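Local structure of alpha-14 giardin (Giardia lamblia, 3CHJ) at residues Glu167-Val172 with Lys206-Lys211; Ile158-His163 with Arg198-Gln203; Arg45-Thr50 with Met77-Arg82; Gln17-Ala22 with Leu30-Ile35. The protein binds calcium and probably, as an annexin, phospholipid in a calcium-dependent way, and may serve as a calcium-regulated structural element linking the membrane to the underlying axoneme. One frame throughout, in Å; residues are numbered along the deposited sequence.

Contact 1: Glu167-Val172 with Lys206-Lys211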
# COMPACT_ATOMS: atom_id res chain seq x y z
N GLU A 167 -20.52 22.47 -0.98
CA GLU A 167 -21.41 21.87 -1.96
C GLU A 167 -21.30 20.35 -1.98
O GLU A 167 -22.31 19.66 -1.96
CB GLU A 167 -21.11 22.41 -3.36
CG GLU A 167 -21.41 23.89 -3.56
CD GLU A 167 -20.99 24.36 -4.96
OE1 GLU A 167 -19.81 24.22 -5.33
OE2 GLU A 167 -21.86 24.89 -5.69
N ASP A 168 -20.07 19.85 -2.04
CA ASP A 168 -19.84 18.40 -2.05
C ASP A 168 -20.25 17.73 -0.75
O ASP A 168 -20.65 16.56 -0.75
CB ASP A 168 -18.38 18.08 -2.34
CG ASP A 168 -18.00 18.36 -3.77
OD1 ASP A 168 -18.92 18.48 -4.62
OD2 ASP A 168 -16.78 18.45 -4.03
N LEU A 169 -20.17 18.47 0.35
CA LEU A 169 -20.59 17.96 1.66
C LEU A 169 -22.08 17.61 1.65
O LEU A 169 -22.49 16.54 2.11
CB LEU A 169 -20.30 19.00 2.74
CG LEU A 169 -20.58 18.59 4.18
CD1 LEU A 169 -19.80 17.32 4.50
CD2 LEU A 169 -20.19 19.71 5.08
N VAL A 170 -22.89 18.53 1.13
CA VAL A 170 -24.31 18.30 1.00
C VAL A 170 -24.58 17.10 0.09
O VAL A 170 -25.42 16.24 0.39
CB VAL A 170 -25.01 19.58 0.49
CG1 VAL A 170 -26.45 19.30 0.14
CG2 VAL A 170 -24.91 20.68 1.57
N LEU A 171 -23.84 17.03 -1.01
CA LEU A 171 -23.99 15.94 -1.97
C LEU A 171 -23.60 14.56 -1.40
O LEU A 171 -24.31 13.57 -1.61
CB LEU A 171 -23.18 16.25 -3.24
CG LEU A 171 -23.78 17.39 -4.08
CD1 LEU A 171 -22.77 17.83 -5.12
CD2 LEU A 171 -25.08 16.95 -4.73
N VAL A 172 -22.48 14.52 -0.67
CA VAL A 172 -22.07 13.24 -0.10
C VAL A 172 -22.97 12.78 1.05
O VAL A 172 -23.23 11.58 1.20
CB VAL A 172 -20.56 13.18 0.26
CG1 VAL A 172 -20.22 13.82 1.62
CG2 VAL A 172 -20.10 11.71 0.20
N LYS A 206 -13.63 16.68 8.57
CA LYS A 206 -13.94 17.45 9.79
C LYS A 206 -15.23 18.26 9.65
O LYS A 206 -16.03 18.35 10.59
CB LYS A 206 -12.77 18.36 10.16
CG LYS A 206 -11.49 17.61 10.48
CD LYS A 206 -10.32 18.56 10.70
CE LYS A 206 -9.01 17.80 10.85
NZ LYS A 206 -8.93 17.14 12.17
N MET A 207 -15.45 18.82 8.46
CA MET A 207 -16.70 19.53 8.15
C MET A 207 -17.93 18.65 8.29
O MET A 207 -18.99 19.11 8.70
CB MET A 207 -16.67 20.14 6.75
CG MET A 207 -15.70 21.29 6.61
SD MET A 207 -15.46 21.79 4.88
CE MET A 207 -17.10 22.25 4.34
N TYR A 208 -17.81 17.37 7.91
CA TYR A 208 -18.91 16.44 7.96
C TYR A 208 -19.31 16.21 9.41
O TYR A 208 -20.48 16.32 9.77
CB TYR A 208 -18.50 15.13 7.24
CG TYR A 208 -19.63 14.13 7.11
CD1 TYR A 208 -20.40 14.05 5.95
CD2 TYR A 208 -19.94 13.26 8.16
CE1 TYR A 208 -21.44 13.12 5.83
CE2 TYR A 208 -20.96 12.35 8.06
CZ TYR A 208 -21.73 12.28 6.90
OH TYR A 208 -22.75 11.36 6.79
N SER A 209 -18.32 15.93 10.26
CA SER A 209 -18.56 15.78 11.69
C SER A 209 -19.15 17.08 12.28
O SER A 209 -20.06 17.03 13.10
CB SER A 209 -17.27 15.40 12.41
OG SER A 209 -17.55 15.00 13.75
N ALA A 210 -18.65 18.22 11.82
CA ALA A 210 -19.06 19.53 12.34
C ALA A 210 -20.52 19.82 12.00
O ALA A 210 -21.27 20.34 12.83
CB ALA A 210 -18.17 20.61 11.80
N LYS A 211 -20.92 19.47 10.77
CA LYS A 211 -22.25 19.80 10.26
C LYS A 211 -23.33 18.80 10.68
O LYS A 211 -24.48 19.19 10.88
CB LYS A 211 -22.21 19.94 8.73
CG LYS A 211 -23.52 20.46 8.13
CD LYS A 211 -23.42 20.59 6.61
CE LYS A 211 -24.72 21.06 5.99
NZ LYS A 211 -24.98 22.51 6.31
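Leu169 carries the apolar part of this contact, its two methyls shared among three side chains of Lys206-Lys211. With CG anti to the backbone N (chi1 -176°), the branch reaches across to the other helix. Leu169 CD1 comes up at the edge of the Tyr208 ring, near its plane, 3.6 Å from Tyr208 CD1, and also rests 3.7 Å from Tyr208 CA. Leu169 CD2 faces two residues one turn apart, Met207 and Lys211: it lies 3.9 Å from Met207 CB and 3.7 Å from Lys211 CD, so the lysine adds hydrocarbon, not charge, to the packing. Val172 CG1 touches the ring obliquely, 4.3 Å from Tyr208 CD1. At the outer side, Val170 CG2 lies near Lys211 CE.

No hydrogen bond joins the two segments. Tyr208 OH bonds Arg173, one turn along helix 162-177 from Leu169, which ties the ring to the helix its edge packs against.

The short helical segments approach to 10.5 Å between axes and cross at -68°, and the contact joins two helices of the all-helical annexin fold. Helix 162-177 runs on to the calcium site of Ala175, Thr178, Gly180, Glu185 and Glu224, and the Val172 side chain is about 9 Å from the ion.

Contact 2: Ile158-His163 with Arg198-Gln203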
# COMPACT_ATOMS: atom_id res chain seq x y z
N ILE A 158 -6.44 18.12 -7.30
CA ILE A 158 -6.24 19.57 -7.40
C ILE A 158 -6.98 20.32 -6.27
O ILE A 158 -8.08 19.92 -5.90
CB ILE A 158 -6.63 20.12 -8.81
CG1 ILE A 158 -8.16 20.14 -9.05
CG2 ILE A 158 -5.85 19.40 -9.93
CD1 ILE A 158 -8.93 18.82 -8.89
N PRO A 159 -6.36 21.39 -5.73
CA PRO A 159 -6.99 22.15 -4.65
C PRO A 159 -8.33 22.78 -5.02
O PRO A 159 -8.59 23.11 -6.18
CB PRO A 159 -5.96 23.24 -4.33
CG PRO A 159 -4.66 22.67 -4.80
CD PRO A 159 -5.02 21.92 -6.05
N ARG A 160 -9.18 22.91 -4.01
CA ARG A 160 -10.54 23.45 -4.14
C ARG A 160 -10.74 24.47 -3.05
O ARG A 160 -10.04 24.45 -2.04
CB ARG A 160 -11.57 22.35 -3.92
CG ARG A 160 -11.74 21.44 -5.08
CD ARG A 160 -12.50 20.22 -4.61
NE ARG A 160 -13.02 19.48 -5.75
CZ ARG A 160 -12.33 18.59 -6.44
NH1 ARG A 160 -11.07 18.30 -6.13
NH2 ARG A 160 -12.92 17.99 -7.47
N ASP A 161 -11.72 25.35 -3.24
CA ASP A 161 -12.06 26.30 -2.18
C ASP A 161 -13.15 25.76 -1.25
O ASP A 161 -13.81 24.75 -1.56
CB ASP A 161 -12.43 27.68 -2.75
CG ASP A 161 -13.56 27.63 -3.76
OD1 ASP A 161 -14.57 26.91 -3.53
OD2 ASP A 161 -13.45 28.32 -4.80
N THR A 162 -13.32 26.43 -0.10
CA THR A 162 -14.29 25.99 0.90
C THR A 162 -15.71 25.89 0.34
O THR A 162 -16.46 24.99 0.72
CB THR A 162 -14.21 26.87 2.15
OG1 THR A 162 -12.87 26.82 2.66
CG2 THR A 162 -15.16 26.40 3.24
N HIS A 163 -16.10 26.80 -0.56
CA HIS A 163 -17.43 26.75 -1.17
C HIS A 163 -17.70 25.41 -1.87
O HIS A 163 -18.78 24.84 -1.72
CB HIS A 163 -17.66 27.91 -2.15
CG HIS A 163 -19.01 27.89 -2.82
ND1 HIS A 163 -20.18 28.21 -2.15
CD2 HIS A 163 -19.38 27.58 -4.08
CE1 HIS A 163 -21.21 28.09 -2.97
NE2 HIS A 163 -20.75 27.71 -4.15
N ARG A 198 -5.24 15.81 -0.14
CA ARG A 198 -5.23 15.40 1.27
C ARG A 198 -5.77 16.52 2.17
O ARG A 198 -6.60 16.26 3.03
CB ARG A 198 -3.82 15.00 1.71
CG ARG A 198 -3.67 14.87 3.23
CD ARG A 198 -2.47 14.02 3.65
NE ARG A 198 -2.54 12.65 3.14
CZ ARG A 198 -1.77 12.19 2.16
NH1 ARG A 198 -0.86 12.98 1.60
NH2 ARG A 198 -1.89 10.93 1.76
N ALA A 199 -5.33 17.76 1.94
CA ALA A 199 -5.76 18.87 2.79
C ALA A 199 -7.26 19.09 2.69
O ALA A 199 -7.96 19.25 3.72
CB ALA A 199 -5.00 20.15 2.42
N ASP A 200 -7.78 19.09 1.46
CA ASP A 200 -9.23 19.25 1.26
C ASP A 200 -10.04 18.08 1.79
O ASP A 200 -11.14 18.27 2.31
CB ASP A 200 -9.56 19.52 -0.20
CG ASP A 200 -9.11 20.89 -0.67
OD1 ASP A 200 -8.85 21.74 0.23
OD2 ASP A 200 -9.02 21.11 -1.90
N PHE A 201 -9.52 16.86 1.65
CA PHE A 201 -10.23 15.69 2.15
C PHE A 201 -10.30 15.71 3.69
O PHE A 201 -11.35 15.40 4.29
CB PHE A 201 -9.61 14.38 1.64
CG PHE A 201 -10.47 13.20 1.93
CD1 PHE A 201 -11.51 12.86 1.08
CD2 PHE A 201 -10.28 12.47 3.11
CE1 PHE A 201 -12.34 11.76 1.35
CE2 PHE A 201 -11.11 11.38 3.41
CZ PHE A 201 -12.14 11.03 2.52
N ARG A 202 -9.18 16.09 4.31
CA ARG A 202 -9.15 16.22 5.77
C ARG A 202 -10.16 17.28 6.22
O ARG A 202 -10.93 17.04 7.15
CB ARG A 202 -7.75 16.52 6.28
CG ARG A 202 -6.82 15.29 6.21
CD ARG A 202 -5.40 15.60 6.62
NE ARG A 202 -5.33 16.25 7.93
CZ ARG A 202 -5.44 15.62 9.10
NH1 ARG A 202 -5.64 14.30 9.15
NH2 ARG A 202 -5.36 16.30 10.24
N GLN A 203 -10.21 18.39 5.49
CA GLN A 203 -11.17 19.45 5.81
C GLN A 203 -12.59 18.93 5.69
O GLN A 203 -13.41 19.10 6.60
CB GLN A 203 -10.93 20.68 4.92
CG GLN A 203 -11.75 21.90 5.28
CD GLN A 203 -11.45 23.09 4.38
OE1 GLN A 203 -10.37 23.20 3.80
NE2 GLN A 203 -12.44 23.97 4.23
O HOH W 1 -9.18 19.13 -3.52
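Asp200 turns its CG anti to its own carbonyl carbon (chi1 -70°), directing the carboxylate at the backbone of Arg160, while Gln203, one turn later, holds CG anti to the backbone N (chi1 -173°) and runs extended toward Thr162. Asp200 OD2 accepts from Arg160 N at 2.8 Å, on the syn side and little out of the carboxylate plane, although the bond is bent (139° at the hydrogen). Water 1 donates a hydrogen bond to Asp200 OD2 at 2.6 Å and another to Ile158 O at 2.7 Å, and takes a weak one from Arg160 NH1. OD2 thus holds Arg160 N directly and Ile158 O through water. The guanidinium makes no salt bridge here: Arg160 NH1 stays 5.5 Å from Asp200 OD2, and NH2 bonds Thr195 OG1. Gln203 NE2 donates to Thr162 OG1 at 3.3 Å, with the hydroxyl oxygen in the amide plane and the side chains crossing at about a right angle. Asp161 is the N-cap of helix 162-177: its OD1 caps a backbone N just past the segment and its N bonds Glu164 OE1, which fits a capping box. This polar surface contact joins that capped start to the first turns of helix 198-211 in the annexin fold.

Contact 3: Arg45-Thr50 with Met77-Arg82; sequences RNMQRT and MLYKPR
Arg45 lays its guanidinium against Pro81: CG of the proline stands over one face, offset toward the rim, 3.4 Å from Arg45 NH1, and Pro81 CD lies 3.6 Å from Arg45 CD. The bend at chi3 (59°) brings NE over toward Pro81 CG; the two side chains cross at about a right angle. Met47 makes a CH-pi contact, its CE over one face of the Tyr79 ring, 4.1 Å from the centroid and 26° off the normal. Gln48 OE1 comes to the edge of that ring, 3.6 Å from Tyr79 CB. Water 2 lies 2.7 Å from Tyr79 O and is at most weakly bonded to Gln48 OE1; acceptors outnumber its protons, so any bridge is doubtful.

In the next shell, Arg49 NH2 rests on the opposite face of the Arg45 guanidinium from Pro81, and Arg45 NE lies over the centre of the Arg49 guanidinium, despite the like charges. Tyr79 OH bonds Leu32 O, which fixes the far end of the ring. Tyr79 is the first residue to leave helix 69-78, and Pro81 is the N-cap of helix 82-94. The contact therefore involves a short helix-to-helix connection of the all-helical annexin fold, seated on helix 41-55.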
# COMPACT_ATOMS: atom_id res chain seq x y z
N ARG A 45 19.18 -1.46 -4.05
CA ARG A 45 19.21 -1.91 -5.43
C ARG A 45 20.64 -2.00 -5.95
O ARG A 45 20.96 -2.96 -6.65
CB ARG A 45 18.34 -1.05 -6.35
CG ARG A 45 18.33 -1.58 -7.79
CD ARG A 45 17.59 -0.66 -8.74
NE ARG A 45 18.19 0.67 -8.78
CZ ARG A 45 17.70 1.69 -9.48
NH1 ARG A 45 16.60 1.53 -10.20
NH2 ARG A 45 18.31 2.87 -9.45
N ASN A 46 21.48 -1.04 -5.60
CA ASN A 46 22.88 -1.13 -6.03
C ASN A 46 23.54 -2.38 -5.49
O ASN A 46 24.24 -3.10 -6.22
CB ASN A 46 23.69 0.10 -5.63
CG ASN A 46 25.14 0.01 -6.11
OD1 ASN A 46 26.07 0.03 -5.30
ND2 ASN A 46 25.32 -0.15 -7.42
N MET A 47 23.30 -2.65 -4.21
CA MET A 47 23.83 -3.85 -3.55
C MET A 47 23.33 -5.12 -4.23
O MET A 47 24.10 -6.06 -4.43
CB MET A 47 23.46 -3.82 -2.06
CG MET A 47 24.03 -4.97 -1.24
SD MET A 47 22.99 -6.42 -1.33
CE MET A 47 21.47 -5.80 -0.58
N GLN A 48 22.04 -5.17 -4.58
CA GLN A 48 21.51 -6.33 -5.30
C GLN A 48 22.21 -6.57 -6.65
O GLN A 48 22.56 -7.71 -7.00
CB GLN A 48 19.99 -6.20 -5.50
CG GLN A 48 19.43 -7.28 -6.42
CD GLN A 48 17.97 -7.56 -6.17
OE1 GLN A 48 17.37 -7.03 -5.24
NE2 GLN A 48 17.39 -8.42 -7.00
N ARG A 49 22.42 -5.49 -7.39
CA ARG A 49 23.13 -5.56 -8.66
C ARG A 49 24.56 -6.05 -8.44
O ARG A 49 25.06 -6.89 -9.19
CB ARG A 49 23.11 -4.19 -9.35
CG ARG A 49 21.79 -3.84 -10.03
CD ARG A 49 21.70 -2.34 -10.27
NE ARG A 49 20.50 -1.95 -11.00
CZ ARG A 49 20.27 -0.70 -11.43
NH1 ARG A 49 21.15 0.26 -11.19
NH2 ARG A 49 19.15 -0.43 -12.10
N THR A 50 25.19 -5.56 -7.39
CA THR A 50 26.59 -5.89 -7.07
C THR A 50 26.73 -7.35 -6.59
O THR A 50 27.77 -7.98 -6.82
CB THR A 50 27.15 -4.90 -6.03
OG1 THR A 50 27.08 -3.57 -6.57
CG2 THR A 50 28.61 -5.20 -5.68
N MET A 77 11.15 -7.49 -2.58
CA MET A 77 10.35 -6.25 -2.67
C MET A 77 11.07 -5.11 -1.95
O MET A 77 10.93 -3.94 -2.33
CB MET A 77 8.97 -6.44 -2.05
CG MET A 77 8.00 -7.31 -2.84
SD MET A 77 6.36 -7.12 -2.08
CE MET A 77 5.45 -8.50 -2.83
N LEU A 78 11.81 -5.46 -0.91
CA LEU A 78 12.43 -4.43 -0.06
C LEU A 78 13.63 -3.81 -0.72
O LEU A 78 13.98 -2.67 -0.39
CB LEU A 78 12.83 -5.01 1.29
CG LEU A 78 11.70 -5.54 2.18
CD1 LEU A 78 12.30 -6.27 3.37
CD2 LEU A 78 10.77 -4.39 2.62
N TYR A 79 14.28 -4.53 -1.63
CA TYR A 79 15.56 -4.04 -2.16
C TYR A 79 15.37 -3.28 -3.48
O TYR A 79 16.30 -3.13 -4.27
CB TYR A 79 16.59 -5.19 -2.28
CG TYR A 79 17.03 -5.86 -0.98
CD1 TYR A 79 16.73 -5.33 0.27
CD2 TYR A 79 17.81 -7.01 -1.02
CE1 TYR A 79 17.15 -5.95 1.45
CE2 TYR A 79 18.24 -7.64 0.13
CZ TYR A 79 17.93 -7.10 1.37
OH TYR A 79 18.36 -7.75 2.52
N LYS A 80 14.14 -2.82 -3.72
CA LYS A 80 13.77 -2.16 -4.97
C LYS A 80 13.45 -0.71 -4.70
O LYS A 80 12.90 -0.39 -3.66
CB LYS A 80 12.49 -2.80 -5.54
CG LYS A 80 12.72 -4.06 -6.29
CD LYS A 80 11.45 -4.76 -6.60
CE LYS A 80 11.78 -6.18 -7.01
NZ LYS A 80 12.73 -6.23 -8.16
N PRO A 81 13.75 0.18 -5.67
CA PRO A 81 13.16 1.50 -5.54
C PRO A 81 11.61 1.42 -5.55
O PRO A 81 11.05 0.58 -6.25
CB PRO A 81 13.65 2.22 -6.80
CG PRO A 81 14.85 1.45 -7.23
CD PRO A 81 14.56 0.04 -6.89
N ARG A 82 10.97 2.31 -4.81
CA ARG A 82 9.51 2.35 -4.65
C ARG A 82 8.75 2.32 -5.98
O ARG A 82 7.84 1.50 -6.19
CB ARG A 82 9.14 3.62 -3.88
CG ARG A 82 7.68 3.99 -3.88
CD ARG A 82 7.47 5.29 -3.11
NE ARG A 82 6.13 5.33 -2.50
CZ ARG A 82 5.71 4.46 -1.59
NH1 ARG A 82 6.52 3.48 -1.19
NH2 ARG A 82 4.50 4.55 -1.09
O HOH W 2 16.57 -4.42 -6.67

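Contact 4: Gln17-Ala22 with Leu30-Ile35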
# COMPACT_ATOMS: atom_id res chain seq x y z
N GLN A 17 28.38 -9.53 1.65
CA GLN A 17 28.81 -10.66 2.48
C GLN A 17 27.85 -10.88 3.65
O GLN A 17 27.61 -12.02 4.06
CB GLN A 17 30.28 -10.54 2.91
CG GLN A 17 30.62 -9.43 3.91
CD GLN A 17 30.59 -9.90 5.38
OE1 GLN A 17 31.40 -10.75 5.79
NE2 GLN A 17 29.70 -9.32 6.17
N LYS A 18 27.25 -9.79 4.14
CA LYS A 18 26.29 -9.90 5.23
C LYS A 18 25.02 -10.64 4.76
O LYS A 18 24.43 -11.43 5.51
CB LYS A 18 25.92 -8.52 5.77
CG LYS A 18 25.15 -8.58 7.07
CD LYS A 18 24.89 -7.18 7.64
CE LYS A 18 24.26 -7.27 9.02
NZ LYS A 18 23.80 -5.92 9.48
N VAL A 19 24.61 -10.35 3.52
CA VAL A 19 23.49 -11.03 2.88
C VAL A 19 23.77 -12.53 2.72
O VAL A 19 22.96 -13.38 3.11
CB VAL A 19 23.13 -10.37 1.52
CG1 VAL A 19 22.11 -11.21 0.74
CG2 VAL A 19 22.59 -8.95 1.76
N VAL A 20 24.95 -12.85 2.18
CA VAL A 20 25.40 -14.24 2.08
C VAL A 20 25.33 -14.96 3.44
O VAL A 20 24.71 -16.01 3.56
CB VAL A 20 26.82 -14.31 1.50
CG1 VAL A 20 27.40 -15.72 1.64
CG2 VAL A 20 26.81 -13.89 0.04
N GLU A 21 25.93 -14.37 4.45
CA GLU A 21 25.97 -15.01 5.77
C GLU A 21 24.59 -15.18 6.39
O GLU A 21 24.30 -16.17 7.05
CB GLU A 21 26.93 -14.25 6.68
CG GLU A 21 28.39 -14.39 6.22
CD GLU A 21 29.39 -13.67 7.10
OE1 GLU A 21 29.01 -13.18 8.19
OE2 GLU A 21 30.57 -13.59 6.70
N ALA A 22 23.71 -14.21 6.13
CA ALA A 22 22.35 -14.26 6.65
C ALA A 22 21.57 -15.47 6.15
O ALA A 22 20.71 -15.98 6.86
CB ALA A 22 21.60 -12.96 6.29
N LEU A 30 17.40 -12.46 10.00
CA LEU A 30 16.83 -11.11 10.10
C LEU A 30 17.81 -10.00 9.72
O LEU A 30 17.42 -8.83 9.58
CB LEU A 30 16.20 -10.86 11.47
CG LEU A 30 14.94 -11.67 11.76
CD1 LEU A 30 14.55 -11.51 13.23
CD2 LEU A 30 13.73 -11.33 10.83
N ASP A 31 19.08 -10.35 9.51
CA ASP A 31 20.01 -9.37 8.95
C ASP A 31 19.52 -8.85 7.61
O ASP A 31 19.80 -7.71 7.24
CB ASP A 31 21.42 -9.95 8.81
CG ASP A 31 22.12 -10.13 10.16
OD1 ASP A 31 21.64 -9.60 11.18
OD2 ASP A 31 23.17 -10.80 10.18
N LEU A 32 18.81 -9.69 6.86
CA LEU A 32 18.24 -9.24 5.59
C LEU A 32 17.28 -8.09 5.80
O LEU A 32 17.20 -7.21 4.94
CB LEU A 32 17.52 -10.38 4.86
CG LEU A 32 18.39 -11.61 4.52
CD1 LEU A 32 17.53 -12.71 3.95
CD2 LEU A 32 19.50 -11.22 3.56
N ILE A 33 16.55 -8.13 6.91
CA ILE A 33 15.56 -7.10 7.25
C ILE A 33 16.24 -5.88 7.86
O ILE A 33 15.88 -4.74 7.52
CB ILE A 33 14.49 -7.67 8.20
CG1 ILE A 33 13.76 -8.86 7.57
CG2 ILE A 33 13.52 -6.58 8.62
CD1 ILE A 33 13.06 -8.58 6.21
N GLU A 34 17.23 -6.10 8.72
CA GLU A 34 18.04 -4.99 9.23
C GLU A 34 18.68 -4.19 8.10
O GLU A 34 18.66 -2.94 8.11
CB GLU A 34 19.07 -5.49 10.26
CG GLU A 34 18.43 -6.08 11.53
CD GLU A 34 17.75 -5.03 12.44
OE1 GLU A 34 17.53 -5.35 13.64
OE2 GLU A 34 17.41 -3.91 12.00
N ILE A 35 19.20 -4.88 7.10
CA ILE A 35 19.79 -4.21 5.95
C ILE A 35 18.71 -3.34 5.24
O ILE A 35 18.95 -2.18 4.91
CB ILE A 35 20.44 -5.25 5.00
CG1 ILE A 35 21.72 -5.82 5.64
CG2 ILE A 35 20.79 -4.65 3.68
CD1 ILE A 35 22.24 -7.11 4.96
O HOH W 3 24.77 -11.81 8.24
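Lys18 places its CE over the face of the Asp31 carboxylate, above CG; the two side chains cross at about a right angle. Lys18 CE is 3.7 Å from Asp31 CG and only slightly farther from either oxygen, so it is a methylene that lies above the carboxylate. Close to the carboxylate plane, water 3 donates to Asp31 OD2 at 2.7 Å, and it also donates to Lys18 O at 2.8 Å, bridging the acid to the backbone of the facing helix. The ammonium is carried past: Lys18 NZ stays 4.6 Å from Asp31 OD1, beyond a salt bridge.

The rest of the contact is aliphatic. The lysine chain, extended from a CG anti to the backbone N (chi1 -169°), slides past Ile35 in the opposite direction, its CD against Ile35 CD1. Ile35 CD1 also meets Val19 CG2 at 3.7 Å. On the other valine branch, Val19 CG1 touches Leu32 CD2 at 3.8 Å, the two side chains crossing at about a right angle. Ala22 CB, with no longer chain to interpose, sits 3.9 Å from both Leu32 CD2 and Asp31 CB, where the backbones come close.

The segments 17-22 and 31-35 run at 150°, roughly antiparallel, within the hairpin of helices 12-24 and 31-38. Val19 also touches Met47 and Phe51 of helix 41-55, while Ile33 packs on helix 301-310. The chemistry suggests that apolar packing of buried methyls does most of the holding between these segments, with one water supplying a polar link; the lysine charge probably contributes only a longer-range attraction to Asp31.

In the fold
From the N terminus, contact 4 comes first, closing the short loop between helices 12-24 and 31-38. Contact 3 follows in series, bringing the end of helix 69-78 back to helix 41-55. These two adjoin, with centres about 13 Å apart: Met47 packs on Val19 and Leu78 on Ile33, so contacts 3 and 4 share packing. Contacts 2 and 1 come later and cross, their segments alternating; each closes a loop of 33 or 34 mostly helical residues and ties helix 162-177 to helix 198-211, contact 2 at the starts and contact 1 farther along, about 12 Å apart between centres. Contacts 1 and 4 lie on opposite sides of the chain's centre, about 50 Å apart between centres.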